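PDB 2FPO: ribosomal RNA small subunit methyltransferase D from Escherichia coli, which catalyses transfer of a methyl group from S-adenosyl-L-methionine to N2 of guanine 966 of 16S rRNA in the assembled 30S particle. Local coordinates for residues A[159-164]-A[182-187]; A[59-64]-A[124-129]. All coordinates share one frame; numbering follows the deposited sequence. Where two conformers were deposited one is given.

Both contacts belong to the same seven-stranded mixed sheet and lie in series along the chain: contact 2 (59-64 with 124-129) is complete before contact 1 (159-164 with 182-187) begins. Their centres are about 17 Å apart. Contact 2 pairs the parallel strands 57-60 and 123-128 near the middle of the molecule, at strand ends that in this fold probably form the AdoMet site; contact 1 joins strand 154-161 to strand 184-191 and builds the antiparallel end of the sheet. Strands 123-128 and 154-161 are neighbours, and Glu159 N approaches Val128 O at 3.2 Å, a probable hydrogen bond. The strand order 3-2-1-4-5-7-6, with strand 184-191 reversed, is that of the Rossmann-like class I methyltransferases.

Contact 1 of 2, residues A[159-164]-A[182-187]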
loop_
_atom_site.group_PDB
_atom_site.type_symbol
_atom_site.label_atom_id
_atom_site.label_comp_id
_atom_site.label_asym_id
_atom_site.label_seq_id
_atom_site.Cartn_x
_atom_site.Cartn_y
_atom_site.Cartn_z
ATOM N N GLU A 159 5.018 -5.879 4.422
ATOM C CA GLU A 159 5.198 -7.253 4.035
ATOM C C GLU A 159 6.715 -7.568 3.968
ATOM O O GLU A 159 7.509 -6.795 3.396
ATOM C CB GLU A 159 4.522 -7.470 2.684
ATOM C CG GLU A 159 4.598 -8.854 2.174
ATOM C CD GLU A 159 3.744 -9.076 0.924
ATOM O OE1 GLU A 159 2.590 -8.577 0.873
ATOM O OE2 GLU A 159 4.248 -9.778 0.017
ATOM N N SER A 160 7.104 -8.699 4.562
ATOM C CA SER A 160 8.510 -9.061 4.669
ATOM C C SER A 160 8.718 -10.554 4.914
ATOM O O SER A 160 7.943 -11.172 5.618
ATOM C CB SER A 160 9.159 -8.254 5.796
ATOM O OG SER A 160 10.568 -8.365 5.742
ATOM N N GLU A 161 9.787 -11.112 4.344
ATOM C CA GLU A 161 10.142 -12.510 4.579
ATOM C C GLU A 161 10.480 -12.720 6.049
ATOM O O GLU A 161 11.224 -11.929 6.637
ATOM C CB GLU A 161 11.333 -12.924 3.706
ATOM C CG GLU A 161 11.003 -13.100 2.235
ATOM C CD GLU A 161 10.518 -11.814 1.563
ATOM O OE1 GLU A 161 11.188 -10.757 1.706
ATOM O OE2 GLU A 161 9.461 -11.874 0.891
ATOM N N VAL A 162 9.913 -13.771 6.632
ATOM C CA VAL A 162 10.153 -14.148 8.043
ATOM C C VAL A 162 11.641 -14.114 8.408
ATOM O O VAL A 162 12.034 -13.513 9.417
ATOM C CB VAL A 162 9.594 -15.550 8.353
ATOM C CG1 VAL A 162 10.146 -16.081 9.669
ATOM C CG2 VAL A 162 8.090 -15.498 8.397
ATOM N N GLU A 163 12.446 -14.729 7.545
ATOM C CA GLU A 163 13.898 -14.822 7.683
ATOM C C GLU A 163 14.577 -13.491 8.020
ATOM O O GLU A 163 15.684 -13.480 8.583
ATOM C CB GLU A 163 14.474 -15.334 6.368
ATOM C CG GLU A 163 15.645 -16.266 6.505
ATOM C CD GLU A 163 16.096 -16.808 5.159
ATOM O OE1 GLU A 163 15.701 -16.216 4.128
ATOM O OE2 GLU A 163 16.845 -17.817 5.143
ATOM N N ASN A 164 13.906 -12.387 7.683
ATOM C CA ASN A 164 14.441 -11.046 7.883
ATOM C C ASN A 164 14.322 -10.571 9.316
ATOM O O ASN A 164 15.022 -9.647 9.700
ATOM C CB ASN A 164 13.746 -10.021 6.969
ATOM C CG ASN A 164 14.075 -10.211 5.497
ATOM O OD1 ASN A 164 13.270 -9.881 4.613
ATOM N ND2 ASN A 164 15.262 -10.726 5.220
ATOM N N GLY A 182 3.555 -19.183 5.162
ATOM C CA GLY A 182 4.690 -19.604 4.358
ATOM C C GLY A 182 5.979 -18.981 4.861
ATOM O O GLY A 182 6.301 -19.011 6.055
ATOM N N GLN A 183 6.709 -18.410 3.924
ATOM C CA GLN A 183 7.974 -17.770 4.214
ATOM C C GLN A 183 7.778 -16.287 4.574
ATOM O O GLN A 183 8.760 -15.580 4.736
ATOM C CB GLN A 183 8.880 -17.889 2.978
ATOM C CG GLN A 183 8.176 -17.451 1.668
ATOM C CD GLN A 183 9.111 -17.273 0.467
ATOM O OE1 GLN A 183 9.119 -16.213 -0.171
ATOM N NE2 GLN A 183 9.881 -18.319 0.141
ATOM N N VAL A 184 6.525 -15.821 4.688
ATOM C CA VAL A 184 6.241 -14.358 4.699
ATOM C C VAL A 184 5.484 -13.859 5.938
ATOM O O VAL A 184 4.512 -14.466 6.379
ATOM C CB VAL A 184 5.485 -13.890 3.417
ATOM C CG1 VAL A 184 5.464 -12.365 3.320
ATOM C CG2 VAL A 184 6.120 -14.466 2.165
ATOM N N ALA A 185 5.940 -12.737 6.483
ATOM C CA ALA A 185 5.261 -12.088 7.594
ATOM C C ALA A 185 4.510 -10.871 7.085
ATOM O O ALA A 185 5.085 -9.982 6.460
ATOM C CB ALA A 185 6.241 -11.721 8.695
ATOM N N TYR A 186 3.204 -10.864 7.332
ATOM C CA TYR A 186 2.326 -9.769 6.922
ATOM C C TYR A 186 1.974 -8.997 8.177
ATOM O O TYR A 186 1.410 -9.557 9.102
ATOM C CB TYR A 186 1.070 -10.332 6.266
ATOM C CG TYR A 186 1.371 -11.267 5.113
ATOM C CD1 TYR A 186 1.528 -10.769 3.813
ATOM C CD2 TYR A 186 1.500 -12.644 5.317
ATOM C CE1 TYR A 186 1.809 -11.607 2.769
ATOM C CE2 TYR A 186 1.776 -13.494 4.260
ATOM C CZ TYR A 186 1.917 -12.960 2.988
ATOM O OH TYR A 186 2.216 -13.773 1.933
ATOM N N ARG A 187 2.331 -7.720 8.226
ATOM C CA ARG A 187 2.180 -6.942 9.462
ATOM C C ARG A 187 1.466 -5.601 9.227
ATOM O O ARG A 187 1.547 -5.019 8.152
ATOM C CB ARG A 187 3.545 -6.693 10.100
ATOM C CG ARG A 187 4.275 -7.962 10.509
ATOM C CD ARG A 187 5.662 -7.652 11.063
ATOM N NE ARG A 187 6.293 -8.877 11.539
ATOM C CZ ARG A 187 7.349 -9.448 10.975
ATOM N NH1 ARG A 187 7.912 -8.909 9.913
ATOM N NH2 ARG A 187 7.847 -10.553 11.487
HETATM O O HOH W 1 10.091 -10.258 8.808
HETATM O O HOH W 2 10.027 -12.502 11.185
HETATM O O HOH W 3 11.430 -16.444 5.248
#
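Glu159 has CG anti to its backbone N (chi1 -179°) and an extended chain, while Tyr186 holds its ring beside the backbone N (chi1 -55°); from this non-hydrogen-bonded antiparallel pair the two side chains run alongside. The carboxylate, turned 66° from the ring plane, sets Glu159 OE1 at the ring edge, 3.7 Å from Tyr186 CE1, and this oxygen is hydrogen-bonded to Tyr157 OH. Val184 CG1, anti to its own N, lies over one ring face toward the rim and meets Glu159 CG at 3.8 Å. Ser160 and Ala185 form the hydrogen-bonded pair: Ser160 N donates to Ala185 O at 3.1 Å, and Ala185 N returns a shorter bond to Ser160 O at 2.7 Å, nearly along the C=O axis. Beyond the strand, Val162 N reaches Gln183 O at 2.9 Å from above the carbonyl plane. On the side of Ala185, whose CB sits over one guanidinium face, Arg187 bridges through two in-plane waters: NH1 to Glu161 O and NH2 to Val162 O. NE salt-bridges Glu178. The guanidinium thus joins strand 173-181 to the end of strand 154-161 and the start of the following 3-10 segment, and probably polarises both waters toward the carbonyls of Glu161 and Val162.

Contact 2 of 2, residues A[59-64]-A[124-129]; sequences LDCFAG and NIVFVD
Two backbone hydrogen bonds join the parallel strands, Leu59 N to Ile125 O and Phe127 N to Leu59 O, both at 2.9 Å, and a third, Cys61 N to Phe127 O at 3.1 Å, carries the ladder one residue into the loop; each runs nearly along the acceptor's C=O axis. Apolar contacts line the face of Leu59 and Val126: Val126 CG1 meets Cys61 SG at 3.7 Å, and Leu144 of helix 137-146 covers this valine. Val128 CG1 touches the edge of the Phe62 ring, 4.2 Å from Phe62 CE2. On the other face Asp60 crosses Phe127 at about a right angle, with Asp60 OD1 3.7 Å from Phe127 CB. A water lies 3.0 Å from Asp60 OD1, well placed to donate to it, though Phe127 O competes weakly; Asp129 N donates to this water, and Asp60 OD2 has a weak bond from Gly69 N. An alanine at Asp60 removes both carboxylate oxygens, with the bonds to water and Gly69, and would probably leave the loop less firmly held. Strand, acidic residue and glycine-bearing loop are consistent with the first AdoMet-binding motif of Rossmann-like methyltransferases, and Asp129, leading into Pro130 and Pro131 after strand 123-128, probably begins the (N/D)PP(Y/F) motif IV of amino-methyltransferases.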
loop_
_atom_site.group_PDB
_atom_site.type_symbol
_atom_site.label_atom_id
_atom_site.label_comp_id
_atom_site.label_asym_id
_atom_site.label_seq_id
_atom_site.Cartn_x
_atom_site.Cartn_y
_atom_site.Cartn_z
ATOM N N LEU A 59 -1.867 5.627 0.670
ATOM C CA LEU A 59 -0.681 5.782 -0.157
ATOM C C LEU A 59 -0.083 4.393 -0.374
ATOM O O LEU A 59 0.170 3.659 0.579
ATOM C CB LEU A 59 0.289 6.751 0.542
ATOM C CG LEU A 59 1.715 6.828 -0.021
ATOM C CD1 LEU A 59 1.661 7.594 -1.373
ATOM C CD2 LEU A 59 2.625 7.493 1.030
ATOM N N ASP A 60 0.134 4.018 -1.632
ATOM C CA ASP A 60 0.796 2.749 -1.953
ATOM C C ASP A 60 2.204 3.060 -2.495
ATOM O O ASP A 60 2.339 3.579 -3.619
ATOM C CB ASP A 60 -0.030 2.007 -2.993
ATOM C CG ASP A 60 0.326 0.520 -3.107
ATOM O OD1 ASP A 60 1.444 0.093 -2.748
ATOM O OD2 ASP A 60 -0.531 -0.221 -3.594
ATOM N N CYS A 61 3.228 2.732 -1.696
ATOM C CA CYS A 61 4.622 3.097 -2.016
ATOM C C CYS A 61 5.252 2.356 -3.186
ATOM O O CYS A 61 6.223 2.873 -3.765
ATOM C CB CYS A 61 5.526 2.968 -0.788
ATOM S SG CYS A 61 5.024 4.085 0.559
ATOM N N PHE A 62 4.758 1.148 -3.482
ATOM C CA PHE A 62 5.283 0.288 -4.566
ATOM C C PHE A 62 4.044 -0.384 -5.093
ATOM O O PHE A 62 3.765 -1.565 -4.770
ATOM C CB PHE A 62 6.293 -0.795 -4.057
ATOM C CG PHE A 62 7.400 -0.233 -3.208
ATOM C CD1 PHE A 62 8.586 0.202 -3.791
ATOM C CD2 PHE A 62 7.231 -0.105 -1.827
ATOM C CE1 PHE A 62 9.610 0.797 -2.979
ATOM C CE2 PHE A 62 8.225 0.467 -1.004
ATOM C CZ PHE A 62 9.429 0.902 -1.579
ATOM N N ALA A 63 3.274 0.369 -5.869
ATOM C CA ALA A 63 1.904 -0.063 -6.211
ATOM C C ALA A 63 1.847 -1.267 -7.151
ATOM O O ALA A 63 0.894 -2.042 -7.086
ATOM C CB ALA A 63 1.073 1.110 -6.747
ATOM N N GLY A 64 2.860 -1.430 -7.997
ATOM C CA GLY A 64 2.953 -2.597 -8.916
ATOM C C GLY A 64 1.686 -2.807 -9.747
ATOM O O GLY A 64 1.260 -1.923 -10.525
ATOM N N ASN A 124 -3.945 8.091 6.173
ATOM C CA ASN A 124 -4.510 7.183 7.153
ATOM C C ASN A 124 -3.994 5.736 7.008
ATOM O O ASN A 124 -3.861 5.006 8.016
ATOM C CB ASN A 124 -6.041 7.180 6.994
ATOM C CG ASN A 124 -6.632 8.568 7.075
ATOM O OD1 ASN A 124 -6.662 9.190 8.152
ATOM N ND2 ASN A 124 -7.098 9.080 5.936
ATOM N N ILE A 125 -3.734 5.330 5.763
ATOM C CA ILE A 125 -3.310 3.958 5.437
ATOM C C ILE A 125 -2.178 3.963 4.422
ATOM O O ILE A 125 -2.306 4.532 3.329
ATOM C CB ILE A 125 -4.519 3.106 4.881
ATOM C CG1 ILE A 125 -5.673 3.037 5.908
ATOM C CG2 ILE A 125 -4.076 1.712 4.366
ATOM C CD1 ILE A 125 -6.896 2.220 5.457
ATOM N N VAL A 126 -1.086 3.300 4.752
ATOM C CA VAL A 126 0.065 3.195 3.825
ATOM C C VAL A 126 0.453 1.744 3.617
ATOM O O VAL A 126 0.516 0.957 4.584
ATOM C CB VAL A 126 1.301 4.034 4.303
ATOM C CG1 VAL A 126 2.484 3.976 3.305
ATOM C CG2 VAL A 126 0.909 5.479 4.566
ATOM N N PHE A 127 0.691 1.398 2.352
ATOM C CA PHE A 127 1.115 0.059 1.960
ATOM C C PHE A 127 2.601 0.072 1.595
ATOM O O PHE A 127 3.025 0.830 0.716
ATOM C CB PHE A 127 0.317 -0.459 0.763
ATOM C CG PHE A 127 -1.187 -0.407 0.960
ATOM C CD1 PHE A 127 -1.833 -1.301 1.830
ATOM C CD2 PHE A 127 -1.955 0.499 0.244
ATOM C CE1 PHE A 127 -3.246 -1.232 2.016
ATOM C CE2 PHE A 127 -3.369 0.564 0.414
ATOM C CZ PHE A 127 -4.007 -0.301 1.303
ATOM N N VAL A 128 3.353 -0.803 2.266
ATOM C CA VAL A 128 4.813 -0.948 2.087
ATOM C C VAL A 128 5.153 -2.408 1.785
ATOM O O VAL A 128 5.484 -3.214 2.665
ATOM C CB VAL A 128 5.622 -0.425 3.316
ATOM C CG1 VAL A 128 7.143 -0.414 3.007
ATOM C CG2 VAL A 128 5.124 0.938 3.760
ATOM N N ASP A 129 5.087 -2.744 0.507
ATOM C CA ASP A 129 5.414 -4.077 0.055
ATOM C C ASP A 129 6.468 -3.907 -1.039
ATOM O O ASP A 129 6.150 -3.952 -2.215
ATOM C CB ASP A 129 4.163 -4.774 -0.485
ATOM C CG ASP A 129 4.470 -6.156 -1.065
ATOM O OD1 ASP A 129 5.447 -6.814 -0.603
ATOM O OD2 ASP A 129 3.756 -6.572 -2.002
HETATM O O HOH W 4 3.653 -1.351 -1.410
#